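Local coordinates for protein yxeP (Bacillus subtilis, PDB 1YSJ), which probably removes the acetyl group from N-acetylcysteine, a metal-dependent step in the breakdown of S-(2-succino)cysteine to cysteine, at residues Pro90-Arg95 against Val175-Gly180; Arg150-Pro155 against Gly170-Val175. The protein carries 1 engineered substitution. All blocks are in the same frame, centred on the assembly; numbering follows the deposited sequence.

Contact 1: Pro90-Arg95 against Val175-Gly180; sequences PVIAIR and VSAIFG
Ala93 offers a small methyl bump to two larger neighbours. Ala93 CB meets Val175 CG1 at 3.8 Å. Ile178 CG1 lies 4.0 Å from the same Ala93 CB. Both partners send CG1 out anti to the backbone N, and the methyl sits in the shallow hollow between the two branches.

The side chains of Ile92, Ile94, Ala177 and Phe179 cover the other face of the sheet. Ile92 divides its branches. CG2 rests against Ala177 CB, while CG1, wedged between the backbone N and the carbonyl carbon at chi1 63°, puts CD1 beside the Phe179 ring. Ile92 CD1 reaches Phe179 CE1 at 4.0 Å and comes at the ring obliquely. Helix 384-402 packs on this face, with Leu400 on Ile92 and Val399 on Phe179, and Phe324 makes an edge-to-face pair with the Phe179 ring.

Backbone hydrogen bonds join the two parallel strands between these faces. Ser176 N gives a nearly straight one to Val91 O (2.7 Å, 171°). Ala93 N binds Ala177 O, and Phe179 N returns the bond to Ala93 O. Arg95 N closes the row on Phe179 O at 2.8 Å. At the Pro90 end one water joins Val91 N, which donates to it, to Ser176 OG.

The guanidinium of Arg95 finds its partners outside 175-180: Glu349 and Asp350 hold NH2 in salt bridges, Gln154 OE1 takes NE, and the side chain is about 7 Å from a bound nickel. This parallel strand pair is part of the central mixed sheet of the M20 peptidase catalytic domain, whose dinuclear metal site lies nearby.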
# COMPACT_ATOMS: atom_id res chain seq x y z
N PRO A 90 14.25 -44.22 -29.54
CA PRO A 90 13.97 -42.88 -29.01
C PRO A 90 14.45 -42.71 -27.57
O PRO A 90 14.62 -43.70 -26.85
CB PRO A 90 12.44 -42.77 -29.08
CG PRO A 90 11.94 -44.16 -29.27
CD PRO A 90 13.02 -44.92 -29.95
N VAL A 91 14.68 -41.46 -27.18
CA VAL A 91 15.05 -41.12 -25.82
C VAL A 91 13.84 -40.49 -25.14
O VAL A 91 13.24 -39.55 -25.67
CB VAL A 91 16.24 -40.13 -25.77
CG1 VAL A 91 16.65 -39.84 -24.33
CG2 VAL A 91 17.41 -40.66 -26.57
N ILE A 92 13.47 -41.02 -23.97
CA ILE A 92 12.43 -40.41 -23.14
C ILE A 92 12.99 -40.01 -21.78
O ILE A 92 14.04 -40.49 -21.36
CB ILE A 92 11.17 -41.31 -22.99
CG1 ILE A 92 11.50 -42.62 -22.26
CG2 ILE A 92 10.51 -41.57 -24.35
CD1 ILE A 92 10.30 -43.26 -21.58
N ALA A 93 12.29 -39.11 -21.10
CA ALA A 93 12.79 -38.57 -19.85
C ALA A 93 11.81 -38.79 -18.71
O ALA A 93 10.60 -38.79 -18.91
CB ALA A 93 13.14 -37.09 -20.00
N ILE A 94 12.35 -38.99 -17.51
CA ILE A 94 11.56 -39.09 -16.29
C ILE A 94 12.11 -38.09 -15.27
O ILE A 94 13.30 -38.08 -14.96
CB ILE A 94 11.53 -40.53 -15.72
CG1 ILE A 94 10.88 -41.49 -16.73
CG2 ILE A 94 10.76 -40.56 -14.40
CD1 ILE A 94 10.99 -42.96 -16.35
N ARG A 95 11.22 -37.26 -14.74
CA ARG A 95 11.64 -36.12 -13.95
C ARG A 95 11.21 -36.21 -12.49
O ARG A 95 10.06 -36.56 -12.19
CB ARG A 95 11.13 -34.83 -14.61
CG ARG A 95 11.46 -33.53 -13.89
CD ARG A 95 10.43 -33.20 -12.82
NE ARG A 95 10.32 -31.77 -12.62
CZ ARG A 95 9.29 -31.17 -12.03
NH1 ARG A 95 8.28 -31.89 -11.55
NH2 ARG A 95 9.28 -29.85 -11.91
N VAL A 175 15.18 -35.78 -26.92
CA VAL A 175 14.15 -36.44 -26.09
C VAL A 175 12.76 -36.32 -26.73
O VAL A 175 12.32 -35.23 -27.09
CB VAL A 175 14.16 -35.90 -24.63
CG1 VAL A 175 13.07 -36.54 -23.80
CG2 VAL A 175 15.51 -36.16 -23.97
N SER A 176 12.07 -37.46 -26.84
CA SER A 176 10.76 -37.53 -27.49
C SER A 176 9.60 -37.24 -26.55
O SER A 176 8.59 -36.67 -26.97
CB SER A 176 10.55 -38.91 -28.12
OG SER A 176 11.49 -39.16 -29.14
N ALA A 177 9.74 -37.65 -25.29
CA ALA A 177 8.67 -37.50 -24.30
C ALA A 177 9.23 -37.33 -22.91
O ALA A 177 10.32 -37.82 -22.61
CB ALA A 177 7.74 -38.69 -24.35
N ILE A 178 8.47 -36.64 -22.05
CA ILE A 178 8.86 -36.44 -20.66
C ILE A 178 7.72 -36.76 -19.69
O ILE A 178 6.56 -36.41 -19.92
CB ILE A 178 9.42 -35.00 -20.40
CG1 ILE A 178 9.98 -34.89 -18.98
CG2 ILE A 178 8.35 -33.92 -20.70
CD1 ILE A 178 11.04 -33.83 -18.80
N PHE A 179 8.07 -37.43 -18.60
CA PHE A 179 7.08 -37.87 -17.64
C PHE A 179 7.46 -37.47 -16.22
O PHE A 179 8.64 -37.39 -15.88
CB PHE A 179 6.86 -39.38 -17.77
CG PHE A 179 6.55 -39.82 -19.17
CD1 PHE A 179 7.56 -40.31 -20.00
CD2 PHE A 179 5.26 -39.70 -19.68
CE1 PHE A 179 7.28 -40.69 -21.31
CE2 PHE A 179 4.97 -40.08 -20.99
CZ PHE A 179 5.98 -40.57 -21.80
N GLY A 180 6.44 -37.20 -15.41
CA GLY A 180 6.65 -36.74 -14.05
C GLY A 180 5.48 -37.05 -13.16
O GLY A 180 4.42 -37.47 -13.62
O HOH W 1 13.93 -39.45 -28.92

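Contact 2: Arg150-Pro155 against Gly170-Val175; sequences RFIFQP and GVLNGV
The Arg150 guanidinium meets the loop 170-175 at its edge, where NH1 faces two backbone carbonyls. Val171 O lies in the guanidinium plane, and Asn173 O is tilted 18° from it. Val175 CG2 lies near Arg150 NH1, at an oblique position to the guanidinium. The loop consists of two overlapping beta turns after a Schellman motif at Gly170, which ends helix 162-168. It leads into strand 175-184, completing a beta-alpha-beta crossover from strand 148-154.

Arg150 NH1 donates to Val171 O at 2.8 Å and to Asn173 O at 3.2 Å. It comes to the first carbonyl from above its plane and to the second with a smaller tilt. One nitrogen thus spans both turns. The extended chi1 (-158°) and chi2 bring CD beside Val171 O, and the bend at chi3 swings the guanidinium so that NH1 meets the two carbonyls. Glu82 takes NE in a salt bridge and probably helps to fix the rotation of the group.

The turns hold their own shape. Asn173 N bonds to Gly170 O in the type I turn, and Val175 N bonds to Leu172 O in the type II turn.

Ile152 supplies the apolar half. The Ile152 and Val171 side chains lie alongside each other, pointing opposite ways, with Ile152 CG1 and Val171 CG1 4.0 Å apart. Val166 of the helix touches both residues. Leu172 lies roughly perpendicular to Ile152, and Leu172 CD2 meets Ile152 CD1 at 3.7 Å.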
# COMPACT_ATOMS: atom_id res chain seq x y z
N ARG A 150 16.26 -41.10 -19.93
CA ARG A 150 17.06 -40.08 -19.27
C ARG A 150 16.35 -39.66 -17.97
O ARG A 150 15.16 -39.36 -17.98
CB ARG A 150 17.25 -38.89 -20.21
CG ARG A 150 18.43 -38.02 -19.88
CD ARG A 150 18.73 -37.07 -21.03
NE ARG A 150 19.38 -37.76 -22.14
CZ ARG A 150 19.56 -37.24 -23.35
NH1 ARG A 150 19.13 -36.02 -23.63
NH2 ARG A 150 20.18 -37.96 -24.29
N PHE A 151 17.08 -39.68 -16.86
CA PHE A 151 16.53 -39.28 -15.57
C PHE A 151 16.97 -37.87 -15.20
O PHE A 151 18.16 -37.54 -15.25
CB PHE A 151 16.91 -40.28 -14.47
CG PHE A 151 16.37 -41.65 -14.70
CD1 PHE A 151 17.05 -42.57 -15.50
CD2 PHE A 151 15.16 -42.04 -14.13
CE1 PHE A 151 16.55 -43.84 -15.72
CE2 PHE A 151 14.64 -43.31 -14.35
CZ PHE A 151 15.34 -44.21 -15.14
N ILE A 152 15.99 -37.05 -14.84
CA ILE A 152 16.20 -35.65 -14.53
C ILE A 152 15.87 -35.40 -13.06
O ILE A 152 14.71 -35.50 -12.64
CB ILE A 152 15.34 -34.73 -15.45
CG1 ILE A 152 15.72 -34.95 -16.92
CG2 ILE A 152 15.48 -33.26 -15.06
CD1 ILE A 152 14.73 -34.38 -17.91
N PHE A 153 16.90 -35.10 -12.28
CA PHE A 153 16.71 -34.70 -10.89
C PHE A 153 16.91 -33.19 -10.83
O PHE A 153 18.03 -32.69 -10.79
CB PHE A 153 17.64 -35.49 -9.96
CG PHE A 153 17.37 -36.98 -9.97
CD1 PHE A 153 18.02 -37.82 -10.87
CD2 PHE A 153 16.44 -37.54 -9.09
CE1 PHE A 153 17.77 -39.19 -10.89
CE2 PHE A 153 16.18 -38.91 -9.10
CZ PHE A 153 16.85 -39.74 -10.00
N GLN A 154 15.79 -32.49 -10.84
CA GLN A 154 15.75 -31.07 -11.13
C GLN A 154 15.78 -30.20 -9.87
O GLN A 154 14.98 -30.40 -8.96
CB GLN A 154 14.49 -30.76 -11.95
CG GLN A 154 14.25 -29.28 -12.20
CD GLN A 154 12.79 -28.95 -12.42
OE1 GLN A 154 12.14 -29.51 -13.31
NE2 GLN A 154 12.27 -28.02 -11.62
N PRO A 155 16.68 -29.20 -9.84
CA PRO A 155 16.68 -28.27 -8.71
C PRO A 155 15.60 -27.21 -8.88
O PRO A 155 15.06 -27.07 -9.98
CB PRO A 155 18.06 -27.61 -8.83
CG PRO A 155 18.35 -27.62 -10.30
CD PRO A 155 17.71 -28.87 -10.85
N GLY A 170 20.57 -28.10 -22.34
CA GLY A 170 20.47 -29.02 -23.48
C GLY A 170 20.11 -30.44 -23.10
O GLY A 170 20.30 -31.37 -23.89
N VAL A 171 19.57 -30.62 -21.89
CA VAL A 171 19.28 -31.94 -21.34
C VAL A 171 18.16 -32.65 -22.12
O VAL A 171 18.11 -33.87 -22.17
CB VAL A 171 18.96 -31.85 -19.80
CG1 VAL A 171 18.37 -33.15 -19.24
CG2 VAL A 171 20.21 -31.45 -19.02
N LEU A 172 17.27 -31.87 -22.74
CA LEU A 172 16.15 -32.44 -23.49
C LEU A 172 16.37 -32.55 -25.00
O LEU A 172 15.45 -32.90 -25.75
CB LEU A 172 14.84 -31.70 -23.19
CG LEU A 172 14.16 -31.93 -21.82
CD1 LEU A 172 12.77 -31.32 -21.84
CD2 LEU A 172 14.06 -33.41 -21.46
N ASN A 173 17.59 -32.24 -25.45
CA ASN A 173 17.95 -32.45 -26.85
C ASN A 173 17.84 -33.93 -27.21
O ASN A 173 18.44 -34.79 -26.55
CB ASN A 173 19.36 -31.92 -27.14
CG ASN A 173 19.44 -30.39 -27.06
OD1 ASN A 173 18.42 -29.70 -27.06
ND2 ASN A 173 20.66 -29.87 -26.99
N GLY A 174 17.03 -34.22 -28.23
CA GLY A 174 16.82 -35.59 -28.70
C GLY A 174 15.77 -36.39 -27.95
O GLY A 174 15.50 -37.54 -28.30
N VAL A 175 15.18 -35.78 -26.92
CA VAL A 175 14.15 -36.44 -26.09
C VAL A 175 12.76 -36.32 -26.73
O VAL A 175 12.32 -35.23 -27.09
CB VAL A 175 14.16 -35.90 -24.63
CG1 VAL A 175 13.07 -36.54 -23.80
CG2 VAL A 175 15.51 -36.16 -23.97

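In the fold
Both contacts reach the same sheet and share Val175, and their centres are 8 Å apart. Both are largely buried, but contact 2 reaches the surface at Asn173. Contact 1 pairs strands 91-97 and 175-184 directly, through four backbone hydrogen bonds and apolar packing on two faces. Contact 2 joins strand 148-154 to the loop before strand 175-184, and one arginine side chain supplies its hydrogen bonds. Strand 91-97 lies between the other two strands in the sheet. Ile92 O and Arg150 N are 2.7 Å apart, a probable hydrogen bond. Contact 1 comes near the nickel site at Arg95, whereas contact 2 lies away from it.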